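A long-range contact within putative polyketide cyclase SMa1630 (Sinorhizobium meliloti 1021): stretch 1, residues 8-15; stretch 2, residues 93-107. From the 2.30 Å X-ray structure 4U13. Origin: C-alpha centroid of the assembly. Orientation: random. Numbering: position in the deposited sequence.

Stretch 1 8-15: DIVNMYFD
Stretch 2 93-107: TYSFTIKDGRIARLE

Residues 8-15 are helical, with phi/psi near -65/-40 and i-to-i+4 hydrogen bonds such as Tyr 13 N to Ile 9 O at 3.2 Å. The strand running through Thr 93 to Ile 98 enters from earlier in the chain; the chain reverses through Asp 100 (68/51) and Gly 101 (65/13) and turns a corner at Ala 104; beyond it Glu 107 pairs with Ser 95 through both backbone bonds (Ser 95 N to Glu 107 O, 2.9 Å; Glu 107 N to Ser 95 O, 3.0 Å). The axes of helix and strand approach to 10.0 Å with their N-to-C directions at 127°. The register is marked by CA-CA distances of 6.6 Å for Ile 9 and Gly 101 and 7.5 Å for Val 10 and Phe 96.

Strand alternation points Tyr 94, Phe 96 and Ile 98 toward the helix, all with chi1 m. Ile 9 (t, p) fills the hollow near the turn: its CG2 lies 3.5 Å from Ile 98 CD1, its CG1 4.1 Å from Ile 103 CG1, and its CD1 3.5 Å from Gly 101 O. Val 10 (t) covers one face of Phe 96, with CG1 4.2 Å from the centroid of the Phe 96 ring and 21° off its normal.

Tyr 13 (t, chi2 85°) receives the edge of Phe 96 (chi2 86°) on its face; planes at 70° and centroids 5.5 Å apart define the pair. Tyr 13 CZ also meets Leu 106 CD2 at 4.2 Å. Phe 14 (m, chi2 -70°) starts sideways, yet its ring end reaches the strand: CZ sits 3.9 Å from Tyr 94 CD2, over that ring's face, and CE2 3.8 Å from Phe 96 CZ.

No direct hydrogen bond crosses the contact, which buries 464 Å² summed over both stretches. One water bridges the tyrosines, its oxygen 2.8 Å from Tyr 13 OH and 2.9 Å from Tyr 94 OH.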

ATOM      1  N   ASP A   8       7.051   4.827 -12.014  1.00 67.72           N
ATOM      2  CA  ASP A   8       7.636   4.086 -10.895  1.00 67.48           C
ATOM      3  C   ASP A   8       7.923   4.968  -9.679  1.00 61.93           C
ATOM      4  O   ASP A   8       7.732   4.553  -8.550  1.00 59.58           O
ATOM      5  CB  ASP A   8       8.941   3.429 -11.316  1.00 73.50           C
ATOM      6  CG  ASP A   8       8.718   2.218 -12.160  1.00 81.89           C
ATOM      7  OD1 ASP A   8       7.608   1.657 -12.071  1.00 88.69           O
ATOM      8  OD2 ASP A   8       9.642   1.825 -12.906  1.00 88.37           O
ATOM      9  N   ILE A   9       8.426   6.167  -9.927  1.00 60.42           N
ATOM     10  CA  ILE A   9       8.870   7.012  -8.860  1.00 60.92           C
ATOM     11  C   ILE A   9       7.712   7.551  -7.984  1.00 59.55           C
ATOM     12  O   ILE A   9       7.865   7.698  -6.779  1.00 58.59           O
ATOM     13  CB  ILE A   9       9.763   8.147  -9.383  1.00 60.82           C
ATOM     14  CG1 ILE A   9      10.514   8.815  -8.224  1.00 61.59           C
ATOM     15  CG2 ILE A   9       8.939   9.169 -10.131  1.00 63.13           C
ATOM     16  CD1 ILE A   9      11.509   7.891  -7.549  1.00 62.78           C
ATOM     17  N   VAL A  10       6.566   7.855  -8.592  1.00 61.20           N
ATOM     18  CA  VAL A  10       5.398   8.291  -7.870  1.00 56.16           C
ATOM     19  C   VAL A  10       4.921   7.123  -7.012  1.00 56.02           C
ATOM     20  O   VAL A  10       4.527   7.262  -5.844  1.00 55.24           O
ATOM     21  CB  VAL A  10       4.307   8.716  -8.837  1.00 59.15           C
ATOM     22  CG1 VAL A  10       2.993   8.911  -8.105  1.00 58.88           C
ATOM     23  CG2 VAL A  10       4.721   9.995  -9.543  1.00 61.32           C
ATOM     24  N   ASN A  11       4.948   5.953  -7.581  1.00 56.60           N
ATOM     25  CA  ASN A  11       4.577   4.771  -6.818  1.00 61.47           C
ATOM     26  C   ASN A  11       5.455   4.497  -5.578  1.00 59.27           C
ATOM     27  O   ASN A  11       4.981   4.004  -4.537  1.00 55.03           O
ATOM     28  CB  ASN A  11       4.662   3.606  -7.740  1.00 69.67           C
ATOM     29  CG  ASN A  11       3.627   2.604  -7.453  1.00 80.45           C
ATOM     30  OD1 ASN A  11       2.569   2.628  -8.087  1.00 87.28           O
ATOM     31  ND2 ASN A  11       3.900   1.711  -6.491  1.00 83.59           N
HETATM   32  N   MSE A  12       6.737   4.816  -5.708  1.00 56.28           N
HETATM   33  CA  MSE A  12       7.675   4.702  -4.607  1.00 60.43           C
HETATM   34  C   MSE A  12       7.345   5.683  -3.495  1.00 55.95           C
HETATM   35  O   MSE A  12       7.419   5.327  -2.329  1.00 55.34           O
HETATM   36  CB  MSE A  12       9.065   4.943  -5.184  1.00 68.49           C
HETATM   37  CG  MSE A  12      10.201   4.636  -4.193  1.00 88.41           C
HETATM   38 SE   MSE A  12      12.012   5.066  -4.981  1.00120.06          SE
HETATM   39  CE  MSE A  12      11.852   3.907  -6.608  1.00 98.88           C
ATOM     40  N   TYR A  13       6.984   6.917  -3.853  1.00 47.41           N
ATOM     41  CA  TYR A  13       6.493   7.879  -2.900  1.00 46.28           C
ATOM     42  C   TYR A  13       5.368   7.313  -2.031  1.00 46.00           C
ATOM     43  O   TYR A  13       5.484   7.283  -0.807  1.00 47.27           O
ATOM     44  CB  TYR A  13       6.055   9.180  -3.586  1.00 47.26           C
ATOM     45  CG  TYR A  13       5.516  10.138  -2.578  1.00 45.91           C
ATOM     46  CD1 TYR A  13       6.358  10.972  -1.871  1.00 47.05           C
ATOM     47  CD2 TYR A  13       4.190  10.095  -2.227  1.00 50.03           C
ATOM     48  CE1 TYR A  13       5.873  11.789  -0.876  1.00 47.12           C
ATOM     49  CE2 TYR A  13       3.676  10.892  -1.221  1.00 47.15           C
ATOM     50  CZ  TYR A  13       4.527  11.736  -0.553  1.00 48.77           C
ATOM     51  OH  TYR A  13       4.016  12.552   0.455  1.00 55.01           O
ATOM     52  N   PHE A  14       4.313   6.798  -2.642  1.00 47.99           N
ATOM     53  CA  PHE A  14       3.149   6.347  -1.878  1.00 45.63           C
ATOM     54  C   PHE A  14       3.398   5.083  -1.102  1.00 47.15           C
ATOM     55  O   PHE A  14       2.821   4.906  -0.035  1.00 46.18           O
ATOM     56  CB  PHE A  14       1.949   6.138  -2.795  1.00 46.06           C
ATOM     57  CG  PHE A  14       1.323   7.434  -3.221  1.00 45.46           C
ATOM     58  CD1 PHE A  14       0.639   8.185  -2.314  1.00 45.10           C
ATOM     59  CD2 PHE A  14       1.488   7.923  -4.494  1.00 46.13           C
ATOM     60  CE1 PHE A  14       0.067   9.385  -2.686  1.00 45.44           C
ATOM     61  CE2 PHE A  14       0.917   9.092  -4.879  1.00 45.54           C
ATOM     62  CZ  PHE A  14       0.231   9.856  -3.947  1.00 45.36           C
ATOM     63  N   ASP A  15       4.277   4.217  -1.593  1.00 49.66           N
ATOM     64  CA  ASP A  15       4.626   2.946  -0.869  1.00 52.36           C
ATOM     65  C   ASP A  15       5.388   3.255   0.413  1.00 51.01           C
ATOM     66  O   ASP A  15       5.164   2.649   1.509  1.00 49.36           O
ATOM     67  CB  ASP A  15       5.517   2.036  -1.714  1.00 60.15           C
ATOM     68  CG  ASP A  15       4.746   1.297  -2.849  1.00 65.13           C
ATOM     69  OD1 ASP A  15       3.561   0.948  -2.664  1.00 68.55           O
ATOM     70  OD2 ASP A  15       5.335   1.029  -3.929  1.00 77.73           O
ATOM     71  N   THR A  93      -5.358  16.505  -4.611  1.00 51.61           N
ATOM     72  CA  THR A  93      -4.566  16.310  -5.790  1.00 57.98           C
ATOM     73  C   THR A  93      -3.104  16.514  -5.490  1.00 57.43           C
ATOM     74  O   THR A  93      -2.698  17.570  -5.035  1.00 56.07           O
ATOM     75  CB  THR A  93      -4.998  17.252  -6.940  1.00 64.43           C
ATOM     76  OG1 THR A  93      -6.361  16.968  -7.288  1.00 61.76           O
ATOM     77  CG2 THR A  93      -4.108  17.017  -8.190  1.00 66.65           C
ATOM     78  N   TYR A  94      -2.339  15.462  -5.731  1.00 57.16           N
ATOM     79  CA  TYR A  94      -0.881  15.498  -5.636  1.00 56.31           C
ATOM     80  C   TYR A  94      -0.264  15.714  -7.035  1.00 55.94           C
ATOM     81  O   TYR A  94      -0.343  14.822  -7.883  1.00 52.64           O
ATOM     82  CB  TYR A  94      -0.378  14.161  -5.065  1.00 54.92           C
ATOM     83  CG  TYR A  94      -0.523  13.941  -3.553  1.00 54.76           C
ATOM     84  CD1 TYR A  94      -1.776  14.040  -2.903  1.00 54.38           C
ATOM     85  CD2 TYR A  94       0.589  13.604  -2.780  1.00 53.46           C
ATOM     86  CE1 TYR A  94      -1.910  13.828  -1.529  1.00 54.01           C
ATOM     87  CE2 TYR A  94       0.478  13.378  -1.408  1.00 54.14           C
ATOM     88  CZ  TYR A  94      -0.773  13.484  -0.781  1.00 55.59           C
ATOM     89  OH  TYR A  94      -0.870  13.241   0.573  1.00 49.64           O
ATOM     90  N   SER A  95       0.346  16.874  -7.265  1.00 57.35           N
ATOM     91  CA  SER A  95       1.009  17.148  -8.547  1.00 61.24           C
ATOM     92  C   SER A  95       2.483  16.989  -8.443  1.00 58.72           C
ATOM     93  O   SER A  95       3.145  17.770  -7.816  1.00 59.66           O
ATOM     94  CB  SER A  95       0.725  18.576  -9.043  1.00 65.03           C
ATOM     95  OG  SER A  95      -0.666  18.742  -9.216  1.00 70.24           O
ATOM     96  N   PHE A  96       2.999  15.992  -9.107  1.00 61.09           N
ATOM     97  CA  PHE A  96       4.408  15.661  -9.008  1.00 63.11           C
ATOM     98  C   PHE A  96       5.127  16.119 -10.269  1.00 69.05           C
ATOM     99  O   PHE A  96       4.647  15.874 -11.374  1.00 77.65           O
ATOM    100  CB  PHE A  96       4.585  14.150  -8.978  1.00 61.55           C
ATOM    101  CG  PHE A  96       4.095  13.458  -7.722  1.00 59.52           C
ATOM    102  CD1 PHE A  96       2.739  13.071  -7.598  1.00 59.05           C
ATOM    103  CD2 PHE A  96       4.993  13.067  -6.718  1.00 54.36           C
ATOM    104  CE1 PHE A  96       2.296  12.379  -6.467  1.00 54.03           C
ATOM    105  CE2 PHE A  96       4.567  12.349  -5.613  1.00 51.24           C
ATOM    106  CZ  PHE A  96       3.215  12.019  -5.479  1.00 52.34           C
ATOM    107  N   THR A  97       6.294  16.727 -10.110  1.00 71.59           N
ATOM    108  CA  THR A  97       7.185  17.006 -11.221  1.00 70.30           C
ATOM    109  C   THR A  97       8.415  16.161 -11.063  1.00 70.56           C
ATOM    110  O   THR A  97       9.072  16.174 -10.023  1.00 74.39           O
ATOM    111  CB  THR A  97       7.582  18.482 -11.282  1.00 70.73           C
ATOM    112  OG1 THR A  97       6.383  19.273 -11.226  1.00 71.52           O
ATOM    113  CG2 THR A  97       8.321  18.792 -12.554  1.00 70.21           C
ATOM    114  N   ILE A  98       8.730  15.488 -12.152  1.00 71.23           N
ATOM    115  CA  ILE A  98       9.741  14.465 -12.244  1.00 76.56           C
ATOM    116  C   ILE A  98      10.875  14.991 -13.126  1.00 80.93           C
ATOM    117  O   ILE A  98      10.642  15.269 -14.284  1.00 87.36           O
ATOM    118  CB  ILE A  98       9.177  13.228 -12.986  1.00 76.95           C
ATOM    119  CG1 ILE A  98       7.828  12.788 -12.406  1.00 75.92           C
ATOM    120  CG2 ILE A  98      10.159  12.076 -12.946  1.00 78.69           C
ATOM    121  CD1 ILE A  98       7.903  12.402 -10.946  1.00 73.75           C
ATOM    122  N   LYS A  99      12.076  15.148 -12.580  1.00 80.79           N
ATOM    123  CA  LYS A  99      13.251  15.479 -13.372  1.00 83.75           C
ATOM    124  C   LYS A  99      14.248  14.395 -13.072  1.00 86.81           C
ATOM    125  O   LYS A  99      14.697  14.272 -11.931  1.00 88.88           O
ATOM    126  CB  LYS A  99      13.815  16.857 -13.000  1.00 80.49           C
ATOM    127  N   ASP A 100      14.522  13.554 -14.064  1.00 93.56           N
ATOM    128  CA  ASP A 100      15.609  12.561 -13.995  1.00101.92           C
ATOM    129  C   ASP A 100      15.378  11.426 -12.984  1.00 99.70           C
ATOM    130  O   ASP A 100      16.242  11.113 -12.133  1.00 90.34           O
ATOM    131  CB  ASP A 100      16.941  13.262 -13.717  1.00105.40           C
ATOM    132  CG  ASP A 100      17.380  14.122 -14.873  1.00110.83           C
ATOM    133  OD1 ASP A 100      17.984  13.587 -15.835  1.00114.56           O
ATOM    134  OD2 ASP A 100      17.102  15.332 -14.815  1.00115.50           O
ATOM    135  N   GLY A 101      14.205  10.807 -13.085  1.00 97.41           N
ATOM    136  CA  GLY A 101      13.884   9.669 -12.229  1.00 95.55           C
ATOM    137  C   GLY A 101      13.779   9.999 -10.748  1.00 89.73           C
ATOM    138  O   GLY A 101      13.801   9.088  -9.936  1.00 89.41           O
ATOM    139  N   ARG A 102      13.724  11.293 -10.409  1.00 84.01           N
ATOM    140  CA  ARG A 102      13.456  11.769  -9.059  1.00 79.77           C
ATOM    141  C   ARG A 102      12.329  12.766  -9.080  1.00 72.39           C
ATOM    142  O   ARG A 102      11.895  13.224 -10.113  1.00 71.66           O
ATOM    143  CB  ARG A 102      14.669  12.482  -8.456  1.00 83.30           C
ATOM    144  CG  ARG A 102      15.908  11.626  -8.270  1.00 86.83           C
ATOM    145  CD  ARG A 102      16.089  11.113  -6.849  1.00 86.30           C
ATOM    146  NE  ARG A 102      16.733   9.800  -6.854  1.00 90.34           N
ATOM    147  CZ  ARG A 102      17.643   9.372  -5.977  1.00 88.79           C
ATOM    148  NH1 ARG A 102      18.061  10.140  -4.974  1.00 87.79           N
ATOM    149  NH2 ARG A 102      18.134   8.145  -6.111  1.00 88.23           N
ATOM    150  N   ILE A 103      11.864  13.139  -7.909  1.00 70.98           N
ATOM    151  CA  ILE A 103      10.842  14.157  -7.838  1.00 67.43           C
ATOM    152  C   ILE A 103      11.509  15.509  -7.614  1.00 69.30           C
ATOM    153  O   ILE A 103      12.281  15.669  -6.644  1.00 64.70           O
ATOM    154  CB  ILE A 103       9.831  13.791  -6.734  1.00 64.73           C
ATOM    155  CG1 ILE A 103       9.126  12.492  -7.111  1.00 66.30           C
ATOM    156  CG2 ILE A 103       8.810  14.889  -6.488  1.00 61.06           C
ATOM    157  CD1 ILE A 103       8.450  11.867  -5.924  1.00 66.08           C
ATOM    158  N   ALA A 104      11.215  16.470  -8.501  1.00 68.17           N
ATOM    159  CA  ALA A 104      11.747  17.832  -8.367  1.00 66.25           C
ATOM    160  C   ALA A 104      10.776  18.704  -7.657  1.00 65.54           C
ATOM    161  O   ALA A 104      11.170  19.676  -7.036  1.00 69.78           O
ATOM    162  CB  ALA A 104      12.026  18.421  -9.719  1.00 68.56           C
ATOM    163  N   ARG A 105       9.498  18.348  -7.716  1.00 64.55           N
ATOM    164  CA  ARG A 105       8.483  19.161  -7.073  1.00 64.67           C
ATOM    165  C   ARG A 105       7.206  18.368  -6.801  1.00 61.74           C
ATOM    166  O   ARG A 105       6.824  17.504  -7.568  1.00 61.55           O
ATOM    167  CB  ARG A 105       8.143  20.368  -7.940  1.00 70.85           C
ATOM    168  CG  ARG A 105       7.216  21.347  -7.242  1.00 78.81           C
ATOM    169  CD  ARG A 105       6.598  22.406  -8.156  1.00 86.65           C
ATOM    170  NE  ARG A 105       7.265  23.690  -7.957  1.00 99.68           N
ATOM    171  CZ  ARG A 105       6.932  24.620  -7.058  1.00104.51           C
ATOM    172  NH1 ARG A 105       7.669  25.732  -6.984  1.00113.27           N
ATOM    173  NH2 ARG A 105       5.884  24.468  -6.245  1.00 99.67           N
ATOM    174  N   LEU A 106       6.555  18.674  -5.686  1.00 59.59           N
ATOM    175  CA  LEU A 106       5.298  18.069  -5.340  1.00 56.08           C
ATOM    176  C   LEU A 106       4.439  19.138  -4.723  1.00 54.50           C
ATOM    177  O   LEU A 106       4.809  19.650  -3.718  1.00 53.76           O
ATOM    178  CB  LEU A 106       5.529  16.961  -4.319  1.00 53.20           C
ATOM    179  CG  LEU A 106       4.236  16.454  -3.678  1.00 52.47           C
ATOM    180  CD1 LEU A 106       3.235  16.032  -4.727  1.00 53.51           C
ATOM    181  CD2 LEU A 106       4.468  15.297  -2.726  1.00 52.02           C
ATOM    182  N   GLU A 107       3.304  19.464  -5.334  1.00 56.58           N
ATOM    183  CA  GLU A 107       2.318  20.392  -4.774  1.00 57.77           C
ATOM    184  C   GLU A 107       1.078  19.604  -4.354  1.00 57.82           C
ATOM    185  O   GLU A 107       0.523  18.819  -5.127  1.00 53.24           O
ATOM    186  CB  GLU A 107       1.900  21.450  -5.799  1.00 58.60           C
TER
HETATM  187  O   HOH W   1       1.506  11.936   1.581  1.00 58.52           O